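Local coordinates for cytochrome P450 (Picrophilus torridus, PDB 2RFB), which binds heme and, as a cytochrome P450, probably acts as a monooxygenase that inserts one atom of molecular oxygen into a substrate, at residues D84-I89 against N314-I319; K92-E97 against D338-S343. All blocks are in the same frame, centred on the assembly; numbering follows the deposited sequence.

Contact 1 (D84-I89 against N314-I319); sequences DLIKNI and NHFKRI. With SO4 (sulfate ion), chain D.
Ile89 and Phe316 make the closest apolar touch between 84-89 and 314-319: the CG2 methyl of Ile89 comes 3.6 Å from CZ of the ring, the two side chains crossing at about a right angle. Ile86 joins this inner part more loosely, its CD1 4.5 Å from Phe316 CE2. The CG1 of Ile86 also lies 4.0 Å from His315 CB, as the two side chains slide past each other in opposite directions. With CG anti to its backbone N (chi1 -166°), the His315 ring is carried toward 84-89, where Ile86 O sits over one imidazole face, nearer the rim than the centre. NE2 is the closest ring atom to that oxygen, at 3.3 Å, yet the angle is too poor for a hydrogen bond. His315 ND1 in turn stands over the centre of the Phe316 ring. The outer side is looser and polar: Lys87 is exposed and adds mainly its carbonyl O, 3.5 Å from His315 NE2, while a sulfate, probably from the crystallisation liquor, lies by Lys317 N. The contact joins the C-terminal part of helix 75-86 and the loop after it to the last turn of helix 298-315 and the loop that follows, with Tyr98 of helix 94-99 against Ile86 and Ile89.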
# COMPACT_ATOMS: atom_id res chain seq x y z
N ASP A 84 8.65 20.56 -1.13
CA ASP A 84 7.65 21.54 -1.60
C ASP A 84 6.38 21.56 -0.73
O ASP A 84 5.86 22.63 -0.41
CB ASP A 84 7.25 21.24 -3.04
CG ASP A 84 8.19 21.84 -4.07
OD1 ASP A 84 7.93 21.60 -5.27
OD2 ASP A 84 9.16 22.56 -3.71
N LEU A 85 5.89 20.37 -0.35
CA LEU A 85 4.65 20.22 0.40
C LEU A 85 4.76 20.41 1.91
O LEU A 85 3.76 20.74 2.55
CB LEU A 85 4.11 18.82 0.21
CG LEU A 85 3.72 18.40 -1.18
CD1 LEU A 85 3.53 16.91 -1.06
CD2 LEU A 85 2.44 19.19 -1.65
N ILE A 86 5.92 20.09 2.47
CA ILE A 86 6.17 20.24 3.91
C ILE A 86 6.49 21.71 4.28
O ILE A 86 6.32 22.10 5.44
CB ILE A 86 7.35 19.30 4.34
CG1 ILE A 86 7.32 18.96 5.83
CG2 ILE A 86 8.75 19.92 3.97
CD1 ILE A 86 6.24 18.06 6.29
N LYS A 87 6.95 22.50 3.29
CA LYS A 87 7.47 23.88 3.48
C LYS A 87 6.63 24.74 4.40
O LYS A 87 7.14 25.56 5.15
CB LYS A 87 7.50 24.62 2.14
CG LYS A 87 8.86 24.88 1.54
CD LYS A 87 8.65 25.66 0.24
CE LYS A 87 9.96 25.99 -0.45
NZ LYS A 87 9.82 27.21 -1.32
N ASN A 88 5.32 24.55 4.29
CA ASN A 88 4.35 25.53 4.73
C ASN A 88 3.11 24.77 5.11
O ASN A 88 2.01 25.04 4.60
CB ASN A 88 4.02 26.44 3.56
CG ASN A 88 3.77 25.67 2.26
OD1 ASN A 88 3.80 24.41 2.23
ND2 ASN A 88 3.55 26.42 1.17
N ILE A 89 3.29 23.80 5.98
CA ILE A 89 2.22 22.91 6.29
C ILE A 89 1.73 23.26 7.66
O ILE A 89 0.61 22.95 8.01
CB ILE A 89 2.73 21.46 6.26
CG1 ILE A 89 1.60 20.49 6.04
CG2 ILE A 89 3.48 21.11 7.52
CD1 ILE A 89 2.10 19.13 6.14
N ASN A 314 12.74 16.95 10.49
CA ASN A 314 13.54 18.19 10.44
C ASN A 314 12.71 19.48 10.39
O ASN A 314 13.25 20.57 10.54
CB ASN A 314 14.53 18.17 9.26
CG ASN A 314 15.67 17.20 9.46
OD1 ASN A 314 15.65 16.09 8.94
ND2 ASN A 314 16.67 17.60 10.22
N HIS A 315 11.42 19.36 10.12
CA HIS A 315 10.56 20.51 10.02
C HIS A 315 9.97 20.91 11.38
O HIS A 315 9.88 22.09 11.69
CB HIS A 315 9.44 20.28 8.99
CG HIS A 315 8.74 21.54 8.61
ND1 HIS A 315 7.56 21.93 9.20
CD2 HIS A 315 9.09 22.54 7.76
CE1 HIS A 315 7.20 23.11 8.72
NE2 HIS A 315 8.11 23.50 7.84
N PHE A 316 9.58 19.94 12.19
CA PHE A 316 9.01 20.23 13.51
C PHE A 316 10.03 20.02 14.67
O PHE A 316 10.84 19.12 14.62
CB PHE A 316 7.75 19.37 13.72
CG PHE A 316 6.69 19.57 12.66
CD1 PHE A 316 5.91 20.73 12.64
CD2 PHE A 316 6.50 18.62 11.66
CE1 PHE A 316 4.92 20.91 11.64
CE2 PHE A 316 5.53 18.80 10.66
CZ PHE A 316 4.74 19.93 10.65
N LYS A 317 9.98 20.84 15.71
CA LYS A 317 10.84 20.62 16.89
C LYS A 317 10.13 19.68 17.88
O LYS A 317 10.76 18.84 18.52
CB LYS A 317 11.20 21.95 17.58
CG LYS A 317 12.34 22.78 16.94
CD LYS A 317 12.78 24.00 17.84
CE LYS A 317 11.90 25.28 17.62
NZ LYS A 317 12.30 26.54 18.44
N ARG A 318 8.82 19.85 17.98
CA ARG A 318 7.99 19.12 18.91
C ARG A 318 6.85 18.53 18.07
O ARG A 318 6.30 19.23 17.20
CB ARG A 318 7.44 20.06 20.02
CG ARG A 318 8.49 20.56 21.05
CD ARG A 318 7.88 21.55 22.11
NE ARG A 318 8.88 22.43 22.74
CZ ARG A 318 8.60 23.42 23.61
NH1 ARG A 318 7.35 23.66 24.01
NH2 ARG A 318 9.59 24.18 24.10
N ILE A 319 6.54 17.27 18.32
CA ILE A 319 5.47 16.58 17.60
C ILE A 319 4.43 15.98 18.57
O ILE A 319 4.62 14.89 19.04
CB ILE A 319 6.09 15.51 16.62
CG1 ILE A 319 6.93 16.24 15.56
CG2 ILE A 319 5.01 14.56 15.97
CD1 ILE A 319 7.38 15.40 14.43
S SO4 D . 8.01 23.71 15.32
O1 SO4 D . 7.12 22.85 16.10
O2 SO4 D . 8.14 25.01 16.00
O3 SO4 D . 9.38 23.16 15.29
O4 SO4 D . 7.52 23.84 13.94

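Contact 2 (K92-E97 against D338-S343); sequences KDIISE and DKLFLS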
# COMPACT_ATOMS: atom_id res chain seq x y z
N LYS A 92 -1.86 23.05 9.55
CA LYS A 92 -2.79 22.44 8.60
C LYS A 92 -2.96 20.99 8.86
O LYS A 92 -2.26 20.42 9.69
CB LYS A 92 -2.31 22.64 7.17
CG LYS A 92 -2.43 24.11 6.76
CD LYS A 92 -1.70 24.39 5.49
CE LYS A 92 -1.76 25.88 5.24
NZ LYS A 92 -1.60 26.18 3.79
N ASP A 93 -3.89 20.39 8.11
CA ASP A 93 -4.15 18.97 8.15
C ASP A 93 -3.03 18.25 7.44
O ASP A 93 -2.88 18.39 6.22
CB ASP A 93 -5.51 18.59 7.51
CG ASP A 93 -5.76 17.05 7.52
OD1 ASP A 93 -5.08 16.30 8.25
OD2 ASP A 93 -6.63 16.56 6.80
N ILE A 94 -2.24 17.49 8.19
CA ILE A 94 -1.05 16.85 7.64
C ILE A 94 -1.41 15.74 6.65
O ILE A 94 -0.62 15.37 5.77
CB ILE A 94 -0.25 16.17 8.77
CG1 ILE A 94 0.03 17.12 9.95
CG2 ILE A 94 1.00 15.58 8.21
CD1 ILE A 94 1.04 18.19 9.70
N ILE A 95 -2.57 15.14 6.85
CA ILE A 95 -3.05 14.09 5.96
C ILE A 95 -3.43 14.73 4.61
O ILE A 95 -2.79 14.46 3.60
CB ILE A 95 -4.21 13.32 6.62
CG1 ILE A 95 -3.71 12.75 7.96
CG2 ILE A 95 -4.90 12.30 5.63
CD1 ILE A 95 -2.71 11.53 7.91
N SER A 96 -4.40 15.60 4.58
CA SER A 96 -4.79 16.05 3.26
C SER A 96 -3.80 16.96 2.52
O SER A 96 -3.83 17.05 1.30
CB SER A 96 -6.17 16.67 3.30
OG SER A 96 -6.01 17.95 3.78
N GLU A 97 -2.91 17.63 3.25
CA GLU A 97 -2.00 18.62 2.67
C GLU A 97 -0.58 18.08 2.50
O GLU A 97 0.22 18.69 1.81
CB GLU A 97 -1.96 19.91 3.48
CG GLU A 97 -3.29 20.58 3.56
CD GLU A 97 -3.92 20.88 2.18
OE1 GLU A 97 -3.24 21.54 1.34
OE2 GLU A 97 -5.12 20.49 1.97
N ASP A 338 -7.87 9.95 9.68
CA ASP A 338 -8.76 10.54 8.75
C ASP A 338 -8.22 11.95 8.52
O ASP A 338 -8.05 12.36 7.37
CB ASP A 338 -10.16 10.56 9.33
CG ASP A 338 -11.15 11.34 8.46
OD1 ASP A 338 -10.99 11.40 7.24
OD2 ASP A 338 -12.11 11.85 9.02
N LYS A 339 -7.95 12.65 9.62
CA LYS A 339 -7.34 13.95 9.64
C LYS A 339 -6.34 13.97 10.78
O LYS A 339 -6.56 13.34 11.84
CB LYS A 339 -8.40 15.02 9.95
CG LYS A 339 -9.36 15.35 8.86
CD LYS A 339 -10.46 16.15 9.47
CE LYS A 339 -11.72 16.11 8.64
NZ LYS A 339 -11.60 17.04 7.49
N LEU A 340 -5.25 14.73 10.60
CA LEU A 340 -4.20 14.79 11.60
C LEU A 340 -3.72 16.22 11.78
O LEU A 340 -3.21 16.85 10.85
CB LEU A 340 -3.04 13.88 11.21
CG LEU A 340 -2.00 13.51 12.29
CD1 LEU A 340 -1.10 12.35 11.84
CD2 LEU A 340 -1.09 14.70 12.62
N PHE A 341 -3.89 16.74 12.98
CA PHE A 341 -3.47 18.10 13.29
C PHE A 341 -2.50 18.04 14.42
O PHE A 341 -2.71 17.34 15.42
CB PHE A 341 -4.64 18.98 13.71
CG PHE A 341 -5.65 19.16 12.66
CD1 PHE A 341 -6.68 18.24 12.51
CD2 PHE A 341 -5.57 20.24 11.79
CE1 PHE A 341 -7.64 18.41 11.52
CE2 PHE A 341 -6.51 20.39 10.79
CZ PHE A 341 -7.56 19.47 10.66
N LEU A 342 -1.44 18.80 14.25
CA LEU A 342 -0.34 18.80 15.15
C LEU A 342 -0.48 19.78 16.29
O LEU A 342 -1.00 20.86 16.17
CB LEU A 342 0.92 19.14 14.40
CG LEU A 342 2.02 18.14 14.26
CD1 LEU A 342 1.55 16.72 14.01
CD2 LEU A 342 2.94 18.66 13.17
N SER A 343 0.05 19.34 17.42
CA SER A 343 0.49 20.22 18.49
C SER A 343 -0.64 20.41 19.42
O SER A 343 -0.78 19.66 20.40
CB SER A 343 1.00 21.55 17.96
OG SER A 343 1.28 22.36 19.05
OXT SER A 343 -1.41 21.32 19.13
O HOH W 1 -1.22 20.50 12.03
O HOH W 2 -7.92 14.46 5.76
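Asp93 and Leu340 interlock where the chain enters helix 94-99. CG anti to the backbone N (chi1 178°) carries the Asp93 carboxylate toward the Lys339-Leu340 backbone, and OD1 takes a nearly straight bond from Leu340 N at 2.8 Å. Ile95 N reaches the same oxygen from the opposite face of the carboxylate plane, so one N-cap residue both caps its helix and holds the neighbouring chain. The return bond runs from Ile94 N to Leu340 O, 2.9 Å. Beside this polar grip, the Leu340 side chain is the main bump, and the hollow it fills lies between Ile94 and Ile95: its CB meets Ile95 CG1 at 3.5 Å, and its CD2 meets Ile94 CG1 at 3.8 Å. Farther along, Ile94 CD1 touches Leu342 CD2. The Phe341 ring lies against the backbone of Asp93, whose CA makes an off-centre CH-pi contact, 4.3 Å from the ring centroid. Two waters bridge the segments, one between Lys92 O and Leu342 N, the other between Asp93 OD2 and Asp338 O. Ile201 of helix 175-206 packs on Ile94, Leu340 and Leu342, Thr194 of that helix on Ile95, and Asp338 and Lys339 form a classic beta bulge opposite Arg327.

Contacts 1 and 2 illustrate how distant parts of a chain can be joined through one shared apolar patch. Their centres are 12 Å apart, and their segments alternate in sequence, so 84-89 and 92-97, close neighbours in the chain, each meet a partner from its C-terminal part. The closest join is Phe316 CZ to Leu342 CD2, 3.3 Å; Ile89 CD1 to Ile94 CD1 follows at 3.8 Å, and the Phe316 ring also approaches Ile94. Both contacts lie away from the annotated heme-binding residues. In contact 2 the Ile95 side chain is about 13 Å from the heme, whose iron is bound by Cys295, too far for direct contact.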